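KmHsv2 (Kluyveromyces marxianus, PDB 3VU4) probably binds phosphoinositides as a PROPPIN-family beta-propeller related to Atg18, and is linked to protein transport. Local coordinates at residues Y72-T77 with K104-S109; E81-W86 with I113-G118; I161-L166 with D208-C213; V257-D260 with L264-F267; V320-W323 with M328-T331. All coordinates share one frame; numbering follows the deposited sequence.

Interaction 1 (Y72-T77 with K104-S109); sequences YVAFVT and KDLFLS. With SO4 (sulfate ion), chain C.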
# COMPACT_ATOMS: atom_id res chain seq x y z
N TYR A 72 -5.19 -19.51 2.33
CA TYR A 72 -5.51 -18.82 3.57
C TYR A 72 -5.88 -17.36 3.41
O TYR A 72 -5.28 -16.63 2.61
CB TYR A 72 -4.36 -18.95 4.56
CG TYR A 72 -4.08 -20.37 4.98
CD1 TYR A 72 -5.03 -21.10 5.70
CD2 TYR A 72 -2.87 -20.98 4.67
CE1 TYR A 72 -4.78 -22.42 6.09
CE2 TYR A 72 -2.61 -22.30 5.05
CZ TYR A 72 -3.57 -23.01 5.76
OH TYR A 72 -3.30 -24.31 6.14
N VAL A 73 -6.87 -16.94 4.18
CA VAL A 73 -7.33 -15.57 4.18
C VAL A 73 -7.65 -15.26 5.63
O VAL A 73 -7.84 -16.17 6.43
CB VAL A 73 -8.61 -15.40 3.32
CG1 VAL A 73 -8.33 -15.78 1.88
CG2 VAL A 73 -9.72 -16.25 3.87
N ALA A 74 -7.69 -13.98 5.97
CA ALA A 74 -8.01 -13.57 7.33
C ALA A 74 -9.13 -12.55 7.22
O ALA A 74 -9.16 -11.77 6.28
CB ALA A 74 -6.78 -12.94 7.97
N PHE A 75 -10.05 -12.57 8.18
CA PHE A 75 -11.14 -11.60 8.16
C PHE A 75 -11.75 -11.34 9.53
O PHE A 75 -11.56 -12.10 10.47
CB PHE A 75 -12.23 -12.03 7.17
CG PHE A 75 -12.78 -13.41 7.40
CD1 PHE A 75 -13.50 -13.70 8.56
CD2 PHE A 75 -12.60 -14.41 6.45
CE1 PHE A 75 -14.04 -14.97 8.75
CE2 PHE A 75 -13.15 -15.69 6.63
CZ PHE A 75 -13.87 -15.96 7.78
N VAL A 76 -12.46 -10.22 9.62
CA VAL A 76 -13.13 -9.81 10.84
C VAL A 76 -14.59 -9.72 10.43
O VAL A 76 -14.90 -9.29 9.32
CB VAL A 76 -12.66 -8.42 11.31
CG1 VAL A 76 -13.48 -7.96 12.52
CG2 VAL A 76 -11.19 -8.46 11.67
N THR A 77 -15.49 -10.15 11.31
CA THR A 77 -16.91 -10.12 10.99
C THR A 77 -17.66 -9.17 11.91
O THR A 77 -17.29 -8.00 12.04
CB THR A 77 -17.53 -11.52 11.10
OG1 THR A 77 -17.41 -11.98 12.45
CG2 THR A 77 -16.81 -12.49 10.17
N LYS A 104 -7.71 -2.87 13.92
CA LYS A 104 -7.43 -1.76 13.00
C LYS A 104 -6.62 -2.29 11.82
O LYS A 104 -7.18 -2.67 10.79
CB LYS A 104 -6.62 -0.65 13.70
CG LYS A 104 -7.34 0.11 14.79
CD LYS A 104 -6.41 1.20 15.33
CE LYS A 104 -7.06 2.03 16.43
NZ LYS A 104 -6.12 3.09 16.92
N ASP A 105 -5.30 -2.33 11.98
CA ASP A 105 -4.43 -2.83 10.92
C ASP A 105 -4.29 -4.35 11.04
O ASP A 105 -4.39 -4.91 12.13
CB ASP A 105 -3.06 -2.17 11.02
CG ASP A 105 -3.13 -0.66 10.85
OD1 ASP A 105 -3.46 -0.20 9.73
OD2 ASP A 105 -2.87 0.06 11.84
N LEU A 106 -4.06 -5.01 9.91
CA LEU A 106 -3.91 -6.46 9.86
C LEU A 106 -2.98 -6.87 8.72
O LEU A 106 -3.27 -6.60 7.55
CB LEU A 106 -5.27 -7.11 9.69
CG LEU A 106 -5.28 -8.64 9.65
CD1 LEU A 106 -4.66 -9.17 10.93
CD2 LEU A 106 -6.70 -9.16 9.50
N PHE A 107 -1.88 -7.54 9.06
CA PHE A 107 -0.90 -7.99 8.07
C PHE A 107 -0.60 -9.48 8.20
O PHE A 107 -0.64 -10.04 9.29
CB PHE A 107 0.39 -7.19 8.22
CG PHE A 107 0.21 -5.72 8.05
CD1 PHE A 107 0.09 -5.16 6.78
CD2 PHE A 107 0.19 -4.88 9.15
CE1 PHE A 107 -0.06 -3.78 6.62
CE2 PHE A 107 0.04 -3.49 9.00
CZ PHE A 107 -0.08 -2.95 7.72
N LEU A 108 -0.26 -10.12 7.08
CA LEU A 108 0.04 -11.55 7.07
C LEU A 108 1.31 -11.90 6.31
O LEU A 108 1.63 -11.30 5.28
CB LEU A 108 -1.13 -12.31 6.43
CG LEU A 108 -2.53 -12.14 7.01
CD1 LEU A 108 -3.56 -12.66 6.02
CD2 LEU A 108 -2.63 -12.87 8.33
N SER A 109 2.04 -12.89 6.83
CA SER A 109 3.26 -13.39 6.19
C SER A 109 3.27 -14.88 6.53
O SER A 109 2.56 -15.30 7.44
CB SER A 109 4.51 -12.70 6.74
OG SER A 109 4.84 -13.14 8.04
S SO4 C . -8.92 4.57 19.02
O1 SO4 C . -7.82 3.71 19.48
O2 SO4 C . -8.47 5.34 17.84
O3 SO4 C . -10.07 3.74 18.63
O4 SO4 C . -9.31 5.49 20.11
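The seam between two neighbouring blades of the propeller is filled here by a small residue facing two large ones, A74 on strand 72-76 and L106 with L108 on strand 103-108. The CB of A74 comes in between the two leucines, meeting CD1 of L108 at 3.8 Å and CD2 of L106 at 4.1 Å. The second methyl of L108, CD2, lies 4.2 Å from A74 CB, so this leucine meets the alanine with both branches. Unlike first torsions bring both leucines to that one methyl: L106 sets CG opposite its own backbone N (chi1 -179°), L108 beside its own (chi1 -56°). No hydrogen bond links the two segments, and the CA atoms of A74 and L108 stay 8.3 Å apart. This is how beta-propeller blades meet: backbone bonds stay within each sheet, and largely apolar side chains join the sheets, here the second strand of one blade and the innermost of the next, helped by K63 and R65 of strand 63-66, which bond K104 O and L106 O. I85 also touches A74, V83 touches L106, and I113 and V115 back the leucines within their blade. At the start of the strand, the extended K104 brings NZ to a sulfate ion, probably from the crystallisation liquor, with a hydrogen bond of 3.1 Å to O1 and a weak one to O2; NZ also bonds G118 O.

Interaction 2 (E81-W86 with I113-G118); sequences EVVHIW and IVVSYG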
# COMPACT_ATOMS: atom_id res chain seq x y z
N GLU A 81 -13.26 -7.51 17.44
CA GLU A 81 -11.99 -7.87 18.05
C GLU A 81 -11.49 -9.27 17.74
O GLU A 81 -10.52 -9.73 18.35
CB GLU A 81 -12.04 -7.66 19.57
CG GLU A 81 -13.44 -7.63 20.17
CD GLU A 81 -14.24 -6.42 19.73
OE1 GLU A 81 -13.85 -5.28 20.08
OE2 GLU A 81 -15.26 -6.61 19.04
N VAL A 82 -12.12 -9.94 16.79
CA VAL A 82 -11.71 -11.29 16.43
C VAL A 82 -11.22 -11.40 14.98
O VAL A 82 -11.89 -10.93 14.06
CB VAL A 82 -12.87 -12.29 16.63
CG1 VAL A 82 -12.46 -13.68 16.17
CG2 VAL A 82 -13.25 -12.31 18.09
N VAL A 83 -10.06 -12.02 14.80
CA VAL A 83 -9.49 -12.20 13.47
C VAL A 83 -9.51 -13.68 13.12
O VAL A 83 -8.86 -14.50 13.76
CB VAL A 83 -8.04 -11.69 13.42
CG1 VAL A 83 -7.41 -12.05 12.08
CG2 VAL A 83 -8.01 -10.18 13.63
N HIS A 84 -10.26 -14.02 12.08
CA HIS A 84 -10.38 -15.41 11.66
C HIS A 84 -9.38 -15.79 10.58
O HIS A 84 -9.33 -15.14 9.53
CB HIS A 84 -11.78 -15.69 11.10
CG HIS A 84 -12.89 -15.46 12.08
ND1 HIS A 84 -13.68 -16.49 12.55
CD2 HIS A 84 -13.38 -14.33 12.63
CE1 HIS A 84 -14.61 -16.00 13.34
NE2 HIS A 84 -14.45 -14.69 13.41
N ILE A 85 -8.60 -16.83 10.82
CA ILE A 85 -7.68 -17.31 9.80
C ILE A 85 -8.54 -18.39 9.16
O ILE A 85 -8.91 -19.35 9.83
CB ILE A 85 -6.42 -17.93 10.40
CG1 ILE A 85 -5.76 -16.93 11.36
CG2 ILE A 85 -5.45 -18.30 9.29
CD1 ILE A 85 -5.34 -15.63 10.71
N TRP A 86 -8.88 -18.23 7.89
CA TRP A 86 -9.75 -19.16 7.18
C TRP A 86 -9.10 -19.88 6.01
O TRP A 86 -8.22 -19.33 5.34
CB TRP A 86 -11.00 -18.39 6.73
CG TRP A 86 -11.93 -19.08 5.78
CD1 TRP A 86 -11.77 -19.22 4.42
CD2 TRP A 86 -13.23 -19.60 6.08
NE1 TRP A 86 -12.89 -19.79 3.87
CE2 TRP A 86 -13.80 -20.04 4.86
CE3 TRP A 86 -13.96 -19.75 7.26
CZ2 TRP A 86 -15.08 -20.60 4.79
CZ3 TRP A 86 -15.24 -20.31 7.19
CH2 TRP A 86 -15.78 -20.73 5.97
N ILE A 113 1.45 -12.84 11.92
CA ILE A 113 0.13 -12.26 11.75
C ILE A 113 0.21 -10.98 12.59
O ILE A 113 0.14 -11.04 13.81
CB ILE A 113 -0.99 -13.14 12.33
CG1 ILE A 113 -1.03 -14.48 11.60
CG2 ILE A 113 -2.33 -12.43 12.16
CD1 ILE A 113 -2.16 -15.40 12.07
N VAL A 114 0.39 -9.84 11.93
CA VAL A 114 0.48 -8.58 12.65
C VAL A 114 -0.93 -8.01 12.81
O VAL A 114 -1.68 -7.94 11.84
CB VAL A 114 1.39 -7.57 11.88
CG1 VAL A 114 1.55 -6.29 12.68
CG2 VAL A 114 2.75 -8.20 11.60
N VAL A 115 -1.28 -7.63 14.04
CA VAL A 115 -2.61 -7.10 14.35
C VAL A 115 -2.57 -5.88 15.29
O VAL A 115 -2.00 -5.96 16.38
CB VAL A 115 -3.50 -8.18 15.04
CG1 VAL A 115 -4.90 -7.63 15.30
CG2 VAL A 115 -3.56 -9.44 14.20
N SER A 116 -3.18 -4.77 14.89
CA SER A 116 -3.18 -3.59 15.75
C SER A 116 -4.61 -3.27 16.16
O SER A 116 -5.56 -3.52 15.43
CB SER A 116 -2.55 -2.38 15.06
OG SER A 116 -3.41 -1.82 14.08
N TYR A 117 -4.74 -2.71 17.36
CA TYR A 117 -6.03 -2.35 17.91
C TYR A 117 -5.73 -1.34 18.97
O TYR A 117 -4.74 -1.46 19.68
CB TYR A 117 -6.70 -3.58 18.53
CG TYR A 117 -5.77 -4.41 19.39
CD1 TYR A 117 -4.83 -5.26 18.81
CD2 TYR A 117 -5.81 -4.32 20.78
CE1 TYR A 117 -3.95 -6.02 19.59
CE2 TYR A 117 -4.94 -5.07 21.58
CZ TYR A 117 -4.01 -5.92 20.98
OH TYR A 117 -3.14 -6.64 21.76
N GLY A 118 -6.58 -0.33 19.10
CA GLY A 118 -6.31 0.69 20.09
C GLY A 118 -4.94 1.25 19.77
O GLY A 118 -4.69 1.66 18.63
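I85 and I113 both set CG1 beside the backbone N and opposite the carbonyl carbon, yet they differ one bond further out: I85 folds its terminal methyl round (chi2 -60°), while I113 runs straight on (chi2 -177°). The result is a tip-to-tip meeting in which CD1 of I85 lies 3.5 Å from CD1 of I113, with CG1 of I85 at 4.0 Å from that same I113 methyl. Two residues along, a looser pair continues the seam. V83 and V115 each direct the CB bond at the other strand, and their nearest methyls, V83 CG2 and V115 CG1, are 4.4 Å apart. The backbones keep well clear of each other, with the CA atoms of V83 and V115 separated by 8.6 Å and those of I85 and I113 by 9.5 Å. Four branched side chains thus span the distance between these two strands, with no hydrogen bond between the segments, a worked case of blade-to-blade packing in a propeller. All four are buried. Strand 82-87 is the third of its blade and strand 112-117 the second of the next. I97 of the outermost strand 92-98 and F126 add to the cover of I113, V94 packs on I85, and towards the inner strands V76 and V103 touch V83.

Interaction 3 (I161-L166 with D208-C213); sequences IHITKL and DMVATC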
# COMPACT_ATOMS: atom_id res chain seq x y z
N ILE A 161 8.76 7.56 13.44
CA ILE A 161 8.53 6.14 13.19
C ILE A 161 9.68 5.26 13.66
O ILE A 161 10.82 5.71 13.78
CB ILE A 161 8.26 5.82 11.71
CG1 ILE A 161 9.42 6.29 10.83
CG2 ILE A 161 6.96 6.42 11.28
CD1 ILE A 161 9.29 5.87 9.38
N HIS A 162 9.36 4.01 13.94
CA HIS A 162 10.32 3.01 14.41
C HIS A 162 10.30 1.88 13.39
O HIS A 162 9.23 1.43 12.98
CB HIS A 162 9.89 2.47 15.78
CG HIS A 162 9.86 3.51 16.86
ND1 HIS A 162 10.92 3.72 17.72
CD2 HIS A 162 8.92 4.42 17.20
CE1 HIS A 162 10.63 4.71 18.54
NE2 HIS A 162 9.42 5.15 18.25
N ILE A 163 11.48 1.42 12.97
CA ILE A 163 11.58 0.32 12.02
C ILE A 163 12.21 -0.86 12.75
O ILE A 163 13.27 -0.73 13.36
CB ILE A 163 12.48 0.69 10.81
CG1 ILE A 163 11.92 1.93 10.11
CG2 ILE A 163 12.57 -0.50 9.84
CD1 ILE A 163 12.81 2.43 8.98
N THR A 164 11.57 -2.02 12.69
CA THR A 164 12.12 -3.17 13.37
C THR A 164 11.99 -4.44 12.54
O THR A 164 10.99 -4.65 11.86
CB THR A 164 11.46 -3.38 14.76
OG1 THR A 164 12.00 -4.56 15.37
CG2 THR A 164 9.96 -3.54 14.63
N LYS A 165 13.02 -5.28 12.60
CA LYS A 165 13.02 -6.53 11.86
C LYS A 165 12.30 -7.61 12.65
O LYS A 165 12.39 -7.66 13.87
CB LYS A 165 14.46 -6.98 11.59
CG LYS A 165 15.35 -5.92 10.96
CD LYS A 165 16.79 -6.40 10.86
CE LYS A 165 17.73 -5.31 10.34
NZ LYS A 165 19.16 -5.74 10.37
N LEU A 166 11.57 -8.46 11.95
CA LEU A 166 10.86 -9.53 12.63
C LEU A 166 11.44 -10.87 12.20
O LEU A 166 11.12 -11.40 11.14
CB LEU A 166 9.37 -9.48 12.28
CG LEU A 166 8.43 -9.34 13.48
CD1 LEU A 166 8.80 -8.10 14.28
CD2 LEU A 166 7.00 -9.24 12.99
N ASP A 208 13.87 -1.98 1.63
CA ASP A 208 15.10 -1.27 1.95
C ASP A 208 14.85 0.23 2.04
O ASP A 208 15.72 0.99 2.46
CB ASP A 208 16.18 -1.57 0.91
CG ASP A 208 15.73 -1.30 -0.50
OD1 ASP A 208 16.37 -0.47 -1.18
OD2 ASP A 208 14.74 -1.91 -0.94
N MET A 209 13.65 0.66 1.66
CA MET A 209 13.29 2.08 1.75
C MET A 209 11.86 2.23 2.25
O MET A 209 11.02 1.34 2.07
CB MET A 209 13.44 2.77 0.39
CG MET A 209 14.88 2.93 -0.08
SD MET A 209 15.02 3.96 -1.56
CE MET A 209 14.18 2.90 -2.85
N VAL A 210 11.57 3.35 2.89
CA VAL A 210 10.22 3.60 3.37
C VAL A 210 9.84 5.04 3.05
O VAL A 210 10.60 5.96 3.32
CB VAL A 210 10.11 3.35 4.89
CG1 VAL A 210 11.06 4.27 5.65
CG2 VAL A 210 8.67 3.57 5.33
N ALA A 211 8.67 5.22 2.43
CA ALA A 211 8.21 6.56 2.08
C ALA A 211 7.21 7.04 3.12
O ALA A 211 6.35 6.28 3.57
CB ALA A 211 7.57 6.55 0.69
N THR A 212 7.33 8.31 3.51
CA THR A 212 6.42 8.87 4.51
C THR A 212 5.85 10.21 4.07
O THR A 212 6.40 10.90 3.21
CB THR A 212 7.13 9.08 5.88
OG1 THR A 212 8.06 10.17 5.78
CG2 THR A 212 7.88 7.83 6.30
N CYS A 213 4.74 10.57 4.67
CA CYS A 213 4.12 11.85 4.38
C CYS A 213 3.24 12.18 5.55
O CYS A 213 2.69 11.29 6.19
CB CYS A 213 3.29 11.78 3.10
SG CYS A 213 1.82 10.78 3.24
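I161 and T212 make the closer half of this contact, meeting tip to tip with I161 CD1 3.9 Å from T212 CG2. I161 holds CG1 between its backbone N and carbonyl carbon (chi1 57°) and then extends, which carries CD1 out to the opposing strand. On T212 the hydroxyl branch takes the corresponding place (chi1 71°), leaving the methyl to meet the isoleucine. The hydroxyl is engaged elsewhere: T212 OG1 is hydrogen-bonded to NE2 of H194, so this buried polar atom has its partner outside the two strands. The looser half is a second tip-to-tip pair, I163 CD1 with V210 CG1, at 4.2 Å, and I161 CD1 also reaches that V210 methyl at 4.4 Å. The four residues pack methyl to methyl between two blades of the propeller, joining the third strand of one blade to the second strand of the next. These strands run nearly antiparallel, at 156°, but their axes come no closer than 10.7 Å, a spacing bridged by side chains and not by backbone hydrogen bonds. I191 and I198 extend the apolar filling beside I161, and V189 does so beside I163. The other side of strand 161-165 is more open to solvent. There H162 is partly exposed, its ring meeting that of Y152 and its NE2 bonded to N154. T164, likewise partly exposed, makes a weak bond from OG1 to the backbone oxygen of K165 (O, 3.5 Å). Beyond I163, at the end of the strand, the K165 side chain is exposed.

Interaction 4 (V257-D260 with L264-F267); sequences VVSD and LHVF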
# COMPACT_ATOMS: atom_id res chain seq x y z
N VAL A 257 1.29 8.68 -6.05
CA VAL A 257 0.46 9.22 -4.99
C VAL A 257 -0.87 9.67 -5.58
O VAL A 257 -0.92 10.27 -6.66
CB VAL A 257 1.14 10.45 -4.32
CG1 VAL A 257 0.19 11.09 -3.29
CG2 VAL A 257 2.42 10.03 -3.64
N VAL A 258 -1.96 9.37 -4.89
CA VAL A 258 -3.28 9.80 -5.32
C VAL A 258 -3.82 10.66 -4.19
O VAL A 258 -3.80 10.25 -3.04
CB VAL A 258 -4.25 8.61 -5.52
CG1 VAL A 258 -5.63 9.12 -5.89
CG2 VAL A 258 -3.74 7.71 -6.60
N SER A 259 -4.29 11.87 -4.52
CA SER A 259 -4.86 12.78 -3.52
C SER A 259 -6.38 12.68 -3.59
O SER A 259 -6.91 12.06 -4.51
CB SER A 259 -4.45 14.21 -3.81
OG SER A 259 -5.06 14.64 -5.02
N ASP A 260 -7.10 13.29 -2.64
CA ASP A 260 -8.56 13.21 -2.70
C ASP A 260 -9.14 14.23 -3.68
O ASP A 260 -10.35 14.40 -3.77
CB ASP A 260 -9.23 13.35 -1.33
CG ASP A 260 -8.89 14.63 -0.62
OD1 ASP A 260 -8.55 15.63 -1.30
OD2 ASP A 260 -8.98 14.64 0.62
N LEU A 264 -3.50 11.84 -9.83
CA LEU A 264 -2.43 10.87 -9.70
C LEU A 264 -1.10 11.57 -9.99
O LEU A 264 -0.98 12.27 -10.99
CB LEU A 264 -2.67 9.71 -10.67
CG LEU A 264 -1.69 8.54 -10.69
CD1 LEU A 264 -1.59 7.93 -9.29
CD2 LEU A 264 -2.14 7.50 -11.72
N HIS A 265 -0.13 11.38 -9.09
CA HIS A 265 1.19 11.99 -9.22
C HIS A 265 2.27 10.91 -9.14
O HIS A 265 2.11 9.91 -8.42
CB HIS A 265 1.45 12.98 -8.08
CG HIS A 265 0.37 14.00 -7.89
ND1 HIS A 265 0.32 15.18 -8.61
CD2 HIS A 265 -0.70 14.02 -7.06
CE1 HIS A 265 -0.73 15.88 -8.22
NE2 HIS A 265 -1.37 15.20 -7.29
N VAL A 266 3.36 11.10 -9.87
CA VAL A 266 4.45 10.15 -9.84
C VAL A 266 5.73 10.88 -9.50
O VAL A 266 6.05 11.90 -10.11
CB VAL A 266 4.62 9.45 -11.20
CG1 VAL A 266 5.88 8.59 -11.18
CG2 VAL A 266 3.39 8.59 -11.49
N PHE A 267 6.45 10.36 -8.51
CA PHE A 267 7.73 10.94 -8.09
C PHE A 267 8.82 9.94 -8.44
O PHE A 267 8.60 8.72 -8.41
CB PHE A 267 7.72 11.23 -6.59
CG PHE A 267 6.72 12.27 -6.19
CD1 PHE A 267 7.03 13.61 -6.27
CD2 PHE A 267 5.44 11.90 -5.75
CE1 PHE A 267 6.08 14.59 -5.92
CE2 PHE A 267 4.50 12.86 -5.41
CZ PHE A 267 4.82 14.20 -5.50
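V257 and H265 are joined by the backbone: V257 N donates to H265 O and H265 N to V257 O, each bond 2.8 Å long, with angles at the hydrogen of 162° and 161°. They are the hydrogen-bonded pair of an antiparallel ladder, and V258 with L264 is the non-hydrogen-bonded pair beside it. The carbonyl of V257 takes a further, softer contact, a CA-H...O approach from L264 CA at 3.4 Å.

The apolar contacts divide between the two faces of the sheet. On the face of V258 and L264, CG2 of the valine meets CD1 of the leucine at 3.5 Å; with CG placed opposite the leucine's backbone N (chi1 -179°), CD1 is carried across to V258. On the face of V257 and H265, CG2 of V257 lies near the plane of the F267 ring and touches its edge, 3.9 Å from CE2; I220 of the adjoining blade packs on both, and the ring of F234 meets F267.

The polar contacts concern the imidazole of H265. ND1 is hydrogen-bonded to N297 OD1 on the outermost strand of the blade, while S259 OG is near the ring edge but, at 4.4 Å from NE2, too far to count as bonded to it. That serine oxygen is bonded to K261 N in the connection between the strands.

Strands 254-259 and 263-268 form the central hairpin of a propeller blade, and the chemistry implies that its buried peptide groups are paired within the sheet, that V257 and the F267 ring present an apolar surface to I220 and F234 of the neighbouring blade, and that the bond to N297 probably limits rotation of the histidine ring.

Interaction 5 (V320-W323 with M328-T331); sequences VVVW and MIET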
# COMPACT_ATOMS: atom_id res chain seq x y z
N VAL A 320 -2.45 -0.06 -11.22
CA VAL A 320 -3.90 -0.14 -11.23
C VAL A 320 -4.49 0.69 -10.10
O VAL A 320 -3.86 0.93 -9.07
CB VAL A 320 -4.41 -1.60 -11.05
CG1 VAL A 320 -3.98 -2.45 -12.21
CG2 VAL A 320 -3.91 -2.17 -9.75
N VAL A 321 -5.72 1.14 -10.32
CA VAL A 321 -6.43 1.92 -9.33
C VAL A 321 -7.76 1.20 -9.16
O VAL A 321 -8.44 0.89 -10.14
CB VAL A 321 -6.67 3.36 -9.82
CG1 VAL A 321 -7.56 4.10 -8.83
CG2 VAL A 321 -5.32 4.08 -9.97
N VAL A 322 -8.09 0.90 -7.91
CA VAL A 322 -9.34 0.21 -7.63
C VAL A 322 -10.29 1.14 -6.88
O VAL A 322 -9.95 1.70 -5.83
CB VAL A 322 -9.10 -1.05 -6.80
CG1 VAL A 322 -10.42 -1.80 -6.57
CG2 VAL A 322 -8.11 -1.93 -7.52
N TRP A 323 -11.49 1.32 -7.44
CA TRP A 323 -12.50 2.17 -6.84
C TRP A 323 -13.54 1.27 -6.18
O TRP A 323 -14.32 0.61 -6.87
CB TRP A 323 -13.17 3.03 -7.92
CG TRP A 323 -12.22 3.85 -8.71
CD1 TRP A 323 -11.71 3.57 -9.96
CD2 TRP A 323 -11.65 5.11 -8.33
NE1 TRP A 323 -10.87 4.58 -10.37
CE2 TRP A 323 -10.81 5.53 -9.39
CE3 TRP A 323 -11.76 5.92 -7.19
CZ2 TRP A 323 -10.10 6.74 -9.35
CZ3 TRP A 323 -11.05 7.12 -7.14
CH2 TRP A 323 -10.23 7.51 -8.22
N MET A 328 -14.67 -0.84 -9.79
CA MET A 328 -13.97 -0.76 -11.06
C MET A 328 -12.46 -0.71 -10.90
O MET A 328 -11.94 -0.16 -9.92
CB MET A 328 -14.46 0.46 -11.84
CG MET A 328 -15.24 0.04 -13.06
SD MET A 328 -16.27 1.30 -13.74
CE MET A 328 -17.79 1.00 -12.86
N ILE A 329 -11.74 -1.32 -11.83
CA ILE A 329 -10.29 -1.32 -11.77
C ILE A 329 -9.71 -0.80 -13.09
O ILE A 329 -9.93 -1.37 -14.16
CB ILE A 329 -9.72 -2.72 -11.44
CG1 ILE A 329 -8.19 -2.65 -11.41
CG2 ILE A 329 -10.20 -3.76 -12.44
CD1 ILE A 329 -7.53 -3.88 -10.85
N GLU A 330 -8.99 0.30 -12.98
CA GLU A 330 -8.37 0.95 -14.12
C GLU A 330 -6.86 0.72 -14.16
O GLU A 330 -6.18 0.83 -13.14
CB GLU A 330 -8.68 2.45 -14.05
CG GLU A 330 -10.07 2.78 -14.57
CD GLU A 330 -10.75 3.86 -13.78
OE1 GLU A 330 -10.05 4.74 -13.24
OE2 GLU A 330 -12.00 3.85 -13.72
N THR A 331 -6.35 0.41 -15.34
CA THR A 331 -4.93 0.16 -15.53
C THR A 331 -4.28 1.35 -16.23
O THR A 331 -4.69 1.73 -17.33
CB THR A 331 -4.72 -1.11 -16.36
OG1 THR A 331 -5.31 -2.22 -15.67
CG2 THR A 331 -3.25 -1.38 -16.58
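E330 and W323, the residues most covered by this contact, are joined through their side chains: W323 NE1 donates to E330 OE1 at 3.0 Å, with an angle at the hydrogen of 160°. The oxygen lies at the indole edge, in the ring plane, but the donor reaches it from above the carboxylate, whose plane is turned 49° from the ring. A bend at chi2 (142°) brings the E330 carboxylate round to the indole, and OE2 makes a salt bridge to R350. V321 CG1 covers the rim of one indole face. Were W323 replaced by an alanine, E330 OE1 would probably lose its indole donor and V321 CG1 the ring it lies on. V320, equal in coverage to M328, sets its CB 3.9 Å from I329 CD1, and that methyl is also 3.9 Å from V322 CG2. Backbone bonds pair V321 with E330 and W323 with M328, the longest being M328 N to W323 O at 3.3 Å. This antiparallel hairpin forms the middle of the last propeller blade, with strand 310-313 on its inner side and strand 342-352 on its outer, while Y25 and F27 of the first blade's innermost strand pack against V322 and V320.

How the interactions relate
Interactions 1 and 2 are two layers of one blade-to-blade seam: their centres are 6 Å apart, their strands are neighbours in the same two sheets, and K104 N and S116 O, 2.7 Å apart, probably form a hydrogen bond between them. Interaction 3 is a separate seam, its centre 21 Å from that of interaction 2. Interactions 4 and 5 show the complementary principle, strand pairing inside a blade, with centres 14 Å apart. Interactions 1 and 4 lie on opposite sides of the chain's centre, 27 Å between centres. The sulfate marks the K104 end of interaction 1; nothing here identifies it as a phosphoinositide site.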